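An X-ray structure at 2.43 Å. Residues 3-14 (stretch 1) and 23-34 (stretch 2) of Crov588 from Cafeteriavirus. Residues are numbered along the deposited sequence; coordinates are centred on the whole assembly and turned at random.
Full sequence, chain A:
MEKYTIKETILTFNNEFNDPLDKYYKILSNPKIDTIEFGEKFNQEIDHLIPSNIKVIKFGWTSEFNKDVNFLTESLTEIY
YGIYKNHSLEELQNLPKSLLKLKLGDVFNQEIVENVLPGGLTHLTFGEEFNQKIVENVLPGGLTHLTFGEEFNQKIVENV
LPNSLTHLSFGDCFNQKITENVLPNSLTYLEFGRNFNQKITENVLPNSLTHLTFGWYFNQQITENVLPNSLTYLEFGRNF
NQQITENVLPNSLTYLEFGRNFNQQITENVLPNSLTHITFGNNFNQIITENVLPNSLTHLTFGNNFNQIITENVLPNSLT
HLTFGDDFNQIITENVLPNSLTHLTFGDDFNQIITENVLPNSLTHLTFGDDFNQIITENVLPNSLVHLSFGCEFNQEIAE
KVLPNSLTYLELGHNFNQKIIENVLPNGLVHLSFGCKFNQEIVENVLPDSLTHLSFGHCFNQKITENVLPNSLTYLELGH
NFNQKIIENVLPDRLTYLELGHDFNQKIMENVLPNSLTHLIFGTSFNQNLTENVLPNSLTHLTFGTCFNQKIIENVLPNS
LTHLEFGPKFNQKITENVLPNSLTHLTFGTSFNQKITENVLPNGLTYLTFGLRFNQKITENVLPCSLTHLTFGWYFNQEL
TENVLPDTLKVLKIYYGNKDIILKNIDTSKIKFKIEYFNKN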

ATOM      1  N   LYS A   3      -9.991  22.140  -8.000  1.00 87.49           N
ATOM      2  CA  LYS A   3      -9.236  23.066  -7.157  1.00 89.62           C
ATOM      3  C   LYS A   3      -7.732  22.867  -7.290  1.00 88.42           C
ATOM      4  O   LYS A   3      -7.288  22.000  -8.045  1.00 87.91           O
ATOM      5  CB  LYS A   3      -9.677  22.846  -5.700  1.00 91.03           C
ATOM      6  CG  LYS A   3      -9.579  23.987  -4.734  1.00 91.94           C
ATOM      7  CD  LYS A   3     -10.190  23.507  -3.392  1.00 91.44           C
ATOM      8  CE  LYS A   3      -9.547  22.183  -2.949  1.00 88.06           C
ATOM      9  NZ  LYS A   3      -9.555  21.930  -1.491  1.00 87.11           N
ATOM     10  N   TYR A   4      -6.938  23.667  -6.578  1.00 88.66           N
ATOM     11  CA  TYR A   4      -5.539  23.349  -6.300  1.00 86.09           C
ATOM     12  C   TYR A   4      -5.452  23.027  -4.805  1.00 86.99           C
ATOM     13  O   TYR A   4      -6.349  23.374  -4.025  1.00 91.08           O
ATOM     14  CB  TYR A   4      -4.562  24.468  -6.700  1.00 83.34           C
ATOM     15  CG  TYR A   4      -4.520  25.655  -5.795  1.00 83.34           C
ATOM     16  CD1 TYR A   4      -3.778  25.624  -4.622  1.00 83.08           C
ATOM     17  CD2 TYR A   4      -5.188  26.822  -6.120  1.00 84.53           C
ATOM     18  CE1 TYR A   4      -3.730  26.711  -3.782  1.00 83.98           C
ATOM     19  CE2 TYR A   4      -5.142  27.922  -5.287  1.00 85.91           C
ATOM     20  CZ  TYR A   4      -4.411  27.859  -4.118  1.00 85.49           C
ATOM     21  OH  TYR A   4      -4.358  28.951  -3.282  1.00 85.30           O
ATOM     22  N   THR A   5      -4.362  22.373  -4.392  1.00 81.79           N
ATOM     23  CA  THR A   5      -4.193  21.986  -2.997  1.00 78.90           C
ATOM     24  C   THR A   5      -2.762  22.153  -2.500  1.00 77.01           C
ATOM     25  O   THR A   5      -1.810  21.841  -3.214  1.00 74.20           O
ATOM     26  CB  THR A   5      -4.616  20.517  -2.783  1.00 76.84           C
ATOM     27  OG1 THR A   5      -3.617  19.650  -3.342  1.00 75.88           O
ATOM     28  CG2 THR A   5      -5.954  20.228  -3.455  1.00 77.05           C
ATOM     29  N   ILE A   6      -2.627  22.626  -1.258  1.00 77.37           N
ATOM     30  CA  ILE A   6      -1.329  22.873  -0.626  1.00 76.07           C
ATOM     31  C   ILE A   6      -1.113  21.838   0.474  1.00 79.44           C
ATOM     32  O   ILE A   6      -1.995  21.621   1.317  1.00 83.82           O
ATOM     33  CB  ILE A   6      -1.234  24.300  -0.052  1.00 76.49           C
ATOM     34  CG1 ILE A   6      -1.168  25.326  -1.178  1.00 77.31           C
ATOM     35  CG2 ILE A   6      -0.046  24.422   0.895  1.00 74.75           C
ATOM     36  CD1 ILE A   6      -1.181  26.773  -0.699  1.00 78.38           C
ATOM     37  N   LYS A   7       0.054  21.180   0.447  1.00 80.42           N
ATOM     38  CA  LYS A   7       0.443  20.197   1.469  1.00 85.06           C
ATOM     39  C   LYS A   7       1.894  20.438   1.860  1.00 90.56           C
ATOM     40  O   LYS A   7       2.774  20.305   1.007  1.00 95.57           O
ATOM     41  CB  LYS A   7       0.203  18.779   0.978  1.00 85.27           C
ATOM     42  CG  LYS A   7       0.209  17.688   2.041  1.00 88.08           C
ATOM     43  CD  LYS A   7       1.456  16.820   2.012  1.00 90.19           C
ATOM     44  CE  LYS A   7       1.544  15.941   3.255  1.00 91.44           C
ATOM     45  NZ  LYS A   7       1.531  14.495   2.865  1.00 89.73           N
ATOM     46  N   GLU A   8       2.162  20.735   3.141  1.00 88.70           N
ATOM     47  CA  GLU A   8       3.533  21.029   3.569  1.00 85.28           C
ATOM     48  C   GLU A   8       4.123  22.165   2.751  1.00 81.75           C
ATOM     49  O   GLU A   8       3.664  23.305   2.864  1.00 79.02           O
ATOM     50  CB  GLU A   8       4.384  19.737   3.539  1.00 85.98           C
ATOM     51  CG  GLU A   8       3.981  18.760   4.643  1.00 89.85           C
ATOM     52  CD  GLU A   8       4.606  17.375   4.503  1.00 94.58           C
ATOM     53  OE1 GLU A   8       5.012  17.010   3.377  1.00 95.19           O
ATOM     54  OE2 GLU A   8       4.649  16.629   5.516  1.00 96.71           O
ATOM     55  N   THR A   9       5.145  21.882   1.968  1.00 81.35           N
ATOM     56  CA  THR A   9       5.737  22.877   1.084  1.00 81.91           C
ATOM     57  C   THR A   9       5.271  22.785  -0.364  1.00 79.40           C
ATOM     58  O   THR A   9       5.505  23.712  -1.148  1.00 78.58           O
ATOM     59  CB  THR A   9       7.271  22.851   1.129  1.00 82.19           C
ATOM     60  OG1 THR A   9       7.713  21.578   0.638  1.00 78.42           O
ATOM     61  CG2 THR A   9       7.795  23.073   2.545  1.00 84.64           C
ATOM     62  N   ILE A  10       4.632  21.686  -0.727  1.00 76.49           N
ATOM     63  CA  ILE A  10       4.285  21.393  -2.110  1.00 72.69           C
ATOM     64  C   ILE A  10       2.875  21.897  -2.395  1.00 73.76           C
ATOM     65  O   ILE A  10       1.906  21.489  -1.745  1.00 75.19           O
ATOM     66  CB  ILE A  10       4.411  19.887  -2.405  1.00 68.12           C
ATOM     67  CG1 ILE A  10       5.827  19.416  -2.061  1.00 68.62           C
ATOM     68  CG2 ILE A  10       4.063  19.592  -3.855  1.00 64.73           C
ATOM     69  CD1 ILE A  10       6.140  17.996  -2.488  1.00 67.58           C
ATOM     70  N   LEU A  11       2.763  22.793  -3.367  1.00 71.12           N
ATOM     71  CA  LEU A  11       1.491  23.163  -3.973  1.00 70.16           C
ATOM     72  C   LEU A  11       1.266  22.319  -5.224  1.00 73.10           C
ATOM     73  O   LEU A  11       2.131  22.268  -6.108  1.00 75.83           O
ATOM     74  CB  LEU A  11       1.456  24.649  -4.328  1.00 67.92           C
ATOM     75  CG  LEU A  11       0.181  25.140  -5.001  1.00 68.29           C
ATOM     76  CD1 LEU A  11      -0.052  26.622  -4.724  1.00 67.39           C
ATOM     77  CD2 LEU A  11       0.228  24.899  -6.511  1.00 67.18           C
ATOM     78  N   THR A  12       0.108  21.665  -5.303  1.00 71.11           N
ATOM     79  CA  THR A  12      -0.257  20.820  -6.431  1.00 68.09           C
ATOM     80  C   THR A  12      -1.506  21.397  -7.081  1.00 70.61           C
ATOM     81  O   THR A  12      -2.551  21.500  -6.432  1.00 73.18           O
ATOM     82  CB  THR A  12      -0.510  19.378  -5.977  1.00 64.74           C
ATOM     83  OG1 THR A  12       0.628  18.887  -5.257  1.00 63.25           O
ATOM     84  CG2 THR A  12      -0.782  18.474  -7.175  1.00 62.77           C
ATOM     85  N   PHE A  13      -1.404  21.765  -8.356  1.00 71.17           N
ATOM     86  CA  PHE A  13      -2.581  22.179  -9.099  1.00 72.37           C
ATOM     87  C   PHE A  13      -3.446  20.962  -9.439  1.00 72.96           C
ATOM     88  O   PHE A  13      -3.034  19.809  -9.287  1.00 72.14           O
ATOM     89  CB  PHE A  13      -2.193  22.916 -10.376  1.00 72.41           C
ATOM     90  CG  PHE A  13      -1.742  24.327 -10.150  1.00 74.76           C
ATOM     91  CD1 PHE A  13      -0.419  24.608  -9.859  1.00 75.56           C
ATOM     92  CD2 PHE A  13      -2.642  25.377 -10.236  1.00 79.06           C
ATOM     93  CE1 PHE A  13      -0.001  25.910  -9.661  1.00 78.04           C
ATOM     94  CE2 PHE A  13      -2.228  26.681 -10.035  1.00 81.14           C
ATOM     95  CZ  PHE A  13      -0.907  26.946  -9.745  1.00 80.38           C
ATOM     96  N   ASN A  14      -4.666  21.231  -9.902  1.00 76.69           N
ATOM     97  CA  ASN A  14      -5.566  20.157 -10.303  1.00 77.55           C
ATOM     98  C   ASN A  14      -4.953  19.390 -11.464  1.00 80.22           C
ATOM     99  O   ASN A  14      -4.157  19.931 -12.234  1.00 85.49           O
ATOM    100  CB  ASN A  14      -6.934  20.750 -10.686  1.00 77.90           C
ATOM    101  CG  ASN A  14      -8.089  19.851 -10.287  1.00 79.17           C
ATOM    102  OD1 ASN A  14      -8.829  20.179  -9.363  1.00 83.83           O
ATOM    103  ND2 ASN A  14      -8.300  18.764 -11.029  1.00 73.45           N
ATOM    104  N   LYS A  23      -2.809  35.632 -12.533  1.00 92.87           N
ATOM    105  CA  LYS A  23      -3.468  36.065 -11.308  1.00 96.30           C
ATOM    106  C   LYS A  23      -3.057  35.260 -10.082  1.00 96.49           C
ATOM    107  O   LYS A  23      -3.529  35.557  -8.979  1.00 99.24           O
ATOM    108  CB  LYS A  23      -4.988  35.986 -11.485  1.00 98.20           C
ATOM    109  CG  LYS A  23      -5.762  37.070 -10.763  1.00102.80           C
ATOM    110  CD  LYS A  23      -7.242  36.723 -10.692  1.00104.85           C
ATOM    111  CE  LYS A  23      -8.028  37.780  -9.933  1.00106.02           C
ATOM    112  NZ  LYS A  23      -9.396  37.296  -9.594  1.00105.99           N
ATOM    113  N   TYR A  24      -2.195  34.258 -10.239  1.00 90.72           N
ATOM    114  CA  TYR A  24      -1.805  33.386  -9.140  1.00 86.01           C
ATOM    115  C   TYR A  24      -0.511  33.812  -8.461  1.00 85.34           C
ATOM    116  O   TYR A  24      -0.086  33.154  -7.507  1.00 83.97           O
ATOM    117  CB  TYR A  24      -1.668  31.941  -9.639  1.00 81.54           C
ATOM    118  CG  TYR A  24      -2.997  31.276  -9.910  1.00 79.76           C
ATOM    119  CD1 TYR A  24      -3.694  31.531 -11.082  1.00 79.19           C
ATOM    120  CD2 TYR A  24      -3.558  30.394  -8.997  1.00 78.54           C
ATOM    121  CE1 TYR A  24      -4.910  30.936 -11.335  1.00 77.74           C
ATOM    122  CE2 TYR A  24      -4.776  29.788  -9.243  1.00 77.37           C
ATOM    123  CZ  TYR A  24      -5.448  30.064 -10.415  1.00 77.86           C
ATOM    124  OH  TYR A  24      -6.661  29.468 -10.672  1.00 78.47           O
ATOM    125  N   TYR A  25       0.121  34.893  -8.925  1.00 85.90           N
ATOM    126  CA  TYR A  25       1.386  35.327  -8.339  1.00 86.95           C
ATOM    127  C   TYR A  25       1.282  35.429  -6.822  1.00 87.58           C
ATOM    128  O   TYR A  25       2.153  34.942  -6.091  1.00 86.61           O
ATOM    129  CB  TYR A  25       1.800  36.672  -8.940  1.00 91.14           C
ATOM    130  CG  TYR A  25       3.287  36.929  -8.883  1.00 95.95           C
ATOM    131  CD1 TYR A  25       3.885  37.414  -7.729  1.00 99.48           C
ATOM    132  CD2 TYR A  25       4.094  36.686  -9.986  1.00 98.48           C
ATOM    133  CE1 TYR A  25       5.246  37.646  -7.674  1.00102.14           C
ATOM    134  CE2 TYR A  25       5.453  36.917  -9.943  1.00100.74           C
ATOM    135  CZ  TYR A  25       6.027  37.397  -8.784  1.00101.76           C
ATOM    136  OH  TYR A  25       7.383  37.626  -8.738  1.00100.43           O
ATOM    137  N   LYS A  26       0.210  36.056  -6.332  1.00 89.13           N
ATOM    138  CA  LYS A  26      -0.007  36.148  -4.893  1.00 90.70           C
ATOM    139  C   LYS A  26      -0.046  34.764  -4.257  1.00 88.44           C
ATOM    140  O   LYS A  26       0.640  34.505  -3.262  1.00 86.41           O
ATOM    141  CB  LYS A  26      -1.297  36.924  -4.613  1.00 95.94           C
ATOM    142  CG  LYS A  26      -2.560  36.321  -5.218  1.00 97.50           C
ATOM    143  CD  LYS A  26      -3.813  37.104  -4.798  1.00 99.90           C
ATOM    144  CE  LYS A  26      -3.849  38.501  -5.418  1.00 99.81           C
ATOM    145  NZ  LYS A  26      -4.043  38.468  -6.896  1.00 98.42           N
ATOM    146  N   ILE A  27      -0.839  33.852  -4.827  1.00 88.85           N
ATOM    147  CA  ILE A  27      -0.947  32.511  -4.261  1.00 88.11           C
ATOM    148  C   ILE A  27       0.412  31.825  -4.261  1.00 88.28           C
ATOM    149  O   ILE A  27       0.784  31.145  -3.297  1.00 88.79           O
ATOM    150  CB  ILE A  27      -1.992  31.684  -5.035  1.00 85.53           C
ATOM    151  CG1 ILE A  27      -3.384  32.294  -4.887  1.00 84.01           C
ATOM    152  CG2 ILE A  27      -1.979  30.235  -4.554  1.00 83.33           C
ATOM    153  CD1 ILE A  27      -4.404  31.744  -5.872  1.00 82.77           C
ATOM    154  N   LEU A  28       1.175  31.992  -5.342  1.00 88.26           N
ATOM    155  CA  LEU A  28       2.434  31.277  -5.498  1.00 88.54           C
ATOM    156  C   LEU A  28       3.579  31.904  -4.716  1.00 92.74           C
ATOM    157  O   LEU A  28       4.639  31.280  -4.597  1.00 94.94           O
ATOM    158  CB  LEU A  28       2.801  31.199  -6.981  1.00 86.10           C
ATOM    159  CG  LEU A  28       1.794  30.455  -7.862  1.00 85.53           C
ATOM    160  CD1 LEU A  28       2.139  30.607  -9.338  1.00 83.75           C
ATOM    161  CD2 LEU A  28       1.719  28.982  -7.473  1.00 84.32           C
ATOM    162  N   SER A  29       3.397  33.110  -4.182  1.00 92.48           N
ATOM    163  CA  SER A  29       4.428  33.759  -3.382  1.00 91.06           C
ATOM    164  C   SER A  29       4.373  33.379  -1.903  1.00 89.98           C
ATOM    165  O   SER A  29       5.156  33.916  -1.113  1.00 92.26           O
ATOM    166  CB  SER A  29       4.318  35.283  -3.518  1.00 91.27           C
ATOM    167  OG  SER A  29       4.424  35.681  -4.871  1.00 91.17           O
ATOM    168  N   ASN A  30       3.485  32.472  -1.511  1.00 87.74           N
ATOM    169  CA  ASN A  30       3.366  32.046  -0.118  1.00 89.66           C
ATOM    170  C   ASN A  30       4.696  31.483   0.366  1.00 91.30           C
ATOM    171  O   ASN A  30       5.159  30.465  -0.168  1.00 87.18           O
ATOM    172  CB  ASN A  30       2.242  31.014  -0.022  1.00 88.66           C
ATOM    173  CG  ASN A  30       2.057  30.469   1.374  1.00 89.59           C
ATOM    174  OD1 ASN A  30       2.762  30.858   2.304  1.00 91.44           O
ATOM    175  ND2 ASN A  30       1.088  29.576   1.536  1.00 88.40           N
ATOM    176  N   PRO A  31       5.336  32.094   1.368  1.00 97.95           N
ATOM    177  CA  PRO A  31       6.722  31.715   1.688  1.00 99.58           C
ATOM    178  C   PRO A  31       6.923  30.316   2.253  1.00102.69           C
ATOM    179  O   PRO A  31       8.077  29.953   2.513  1.00103.90           O
ATOM    180  CB  PRO A  31       7.148  32.770   2.731  1.00100.74           C
ATOM    181  CG  PRO A  31       6.210  33.917   2.541  1.00101.61           C
ATOM    182  CD  PRO A  31       4.900  33.288   2.118  1.00101.08           C
ATOM    183  N   LYS A  32       5.884  29.516   2.480  1.00103.75           N
ATOM    184  CA  LYS A  32       6.084  28.169   3.004  1.00102.50           C
ATOM    185  C   LYS A  32       6.058  27.092   1.922  1.00 96.60           C
ATOM    186  O   LYS A  32       6.198  25.910   2.249  1.00 93.91           O
ATOM    187  CB  LYS A  32       5.054  27.842   4.091  1.00105.78           C
ATOM    188  CG  LYS A  32       5.573  26.847   5.167  1.00107.50           C
ATOM    189  CD  LYS A  32       6.961  27.238   5.716  1.00108.66           C
ATOM    190  CE  LYS A  32       7.096  26.983   7.218  1.00108.46           C
ATOM    191  NZ  LYS A  32       8.122  25.946   7.550  1.00106.40           N
ATOM    192  N   ILE A  33       5.876  27.453   0.651  1.00 94.20           N
ATOM    193  CA  ILE A  33       5.848  26.473  -0.433  1.00 92.49           C
ATOM    194  C   ILE A  33       7.183  26.517  -1.162  1.00 89.51           C
ATOM    195  O   ILE A  33       7.662  27.593  -1.548  1.00 90.73           O
ATOM    196  CB  ILE A  33       4.679  26.717  -1.406  1.00 91.52           C
ATOM    197  CG1 ILE A  33       4.830  28.046  -2.146  1.00 91.68           C
ATOM    198  CG2 ILE A  33       3.348  26.655  -0.655  1.00 91.01           C
ATOM    199  CD1 ILE A  33       3.738  28.280  -3.197  1.00 90.85           C
ATOM    200  N   ASP A  34       7.790  25.342  -1.337  1.00 85.25           N
ATOM    201  CA  ASP A  34       9.045  25.202  -2.057  1.00 81.38           C
ATOM    202  C   ASP A  34       8.866  24.773  -3.502  1.00 77.96           C
ATOM    203  O   ASP A  34       9.698  25.114  -4.352  1.00 75.37           O
ATOM    204  CB  ASP A  34       9.923  24.132  -1.388  1.00 81.38           C
ATOM    205  CG  ASP A  34      10.737  24.662  -0.245  1.00 87.39           C
ATOM    206  OD1 ASP A  34      11.215  25.813  -0.337  1.00 91.37           O
ATOM    207  OD2 ASP A  34      10.921  23.919   0.747  1.00 89.34           O
TER

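A β-hairpin has two faces, and a short helix can pack against one of them if alternate residues supply the bumps and hollows. The N-terminal segment of Crov588 illustrates the principle. Strands 5-7 and 10-12 form a hairpin closed by a type II' turn from Lys-7 to Ile-10 and held by paired backbone hydrogen bonds, Thr-5 N to Thr-12 O (2.9 Å) and Thr-12 N to Thr-5 O (2.8 Å) among them. Strand alternation then sorts the side chains. Tyr-4, Ile-6, Leu-11 and Phe-13 point toward the second stretch, while Lys-7 and Ile-10 point away.

The second stretch presents a single helical turn, 25-28, followed by a type I turn from Asn-30 to Ile-33 that brings the chain back to the hairpin. Ile-27 points directly toward the hairpin; Leu-28 leaves its backbone sideways, but its end comes nearer. Between them they receive Leu-11, whose CD1 lies 4.1 Å from Ile-27 CG2, 4.0 Å from Leu-28 CD2 and 4.4 Å from Ile-33 CD1. One methyl thus fills a hollow lined by three aliphatic side chains, a fit that rests on shape and the exclusion of water rather than on any directed bond.

The aromatic residues extend this apolar layer. Ile-27 CG2 also meets the Tyr-4 ring obliquely, 3.4 Å from Tyr-4 CZ, so the same methyl is shared by a tyrosine and a leucine. Phe-13 turns its edge toward the face of Tyr-24 in an offset edge-to-face pair, with centroids 5.8 Å apart and planes at 63°; such an arrangement sets the weakly positive ring hydrogens against π density. Phe-13 CZ also reaches Leu-28 CD2 at 4.0 Å. Tyr-4 CD2 lies at the edge of the Tyr-24 ring, 4.3 Å from Tyr-24 CE2, so Tyr-24 touches both aromatic residues of the hairpin.

Near the hairpin turn, the contact passes from side chains to backbone. Thr-9 and Ile-33 bring their CA atoms within 3.9 Å, and Asp-34 N donates a hydrogen bond to Thr-9 O at 2.8 Å, although the position of that oxygen is less certain. A CA-H...O contact from Thr-9 CA to Lys-32 O (3.3 Å) reinforces this close approach. Nearby, Ile-6 CG2 meets Ile-33 CG2 at 4.3 Å. The example is economical: interlocking side chains account for much of the contact, and a single hydrogen bond joins the two stretches where their backbones come together.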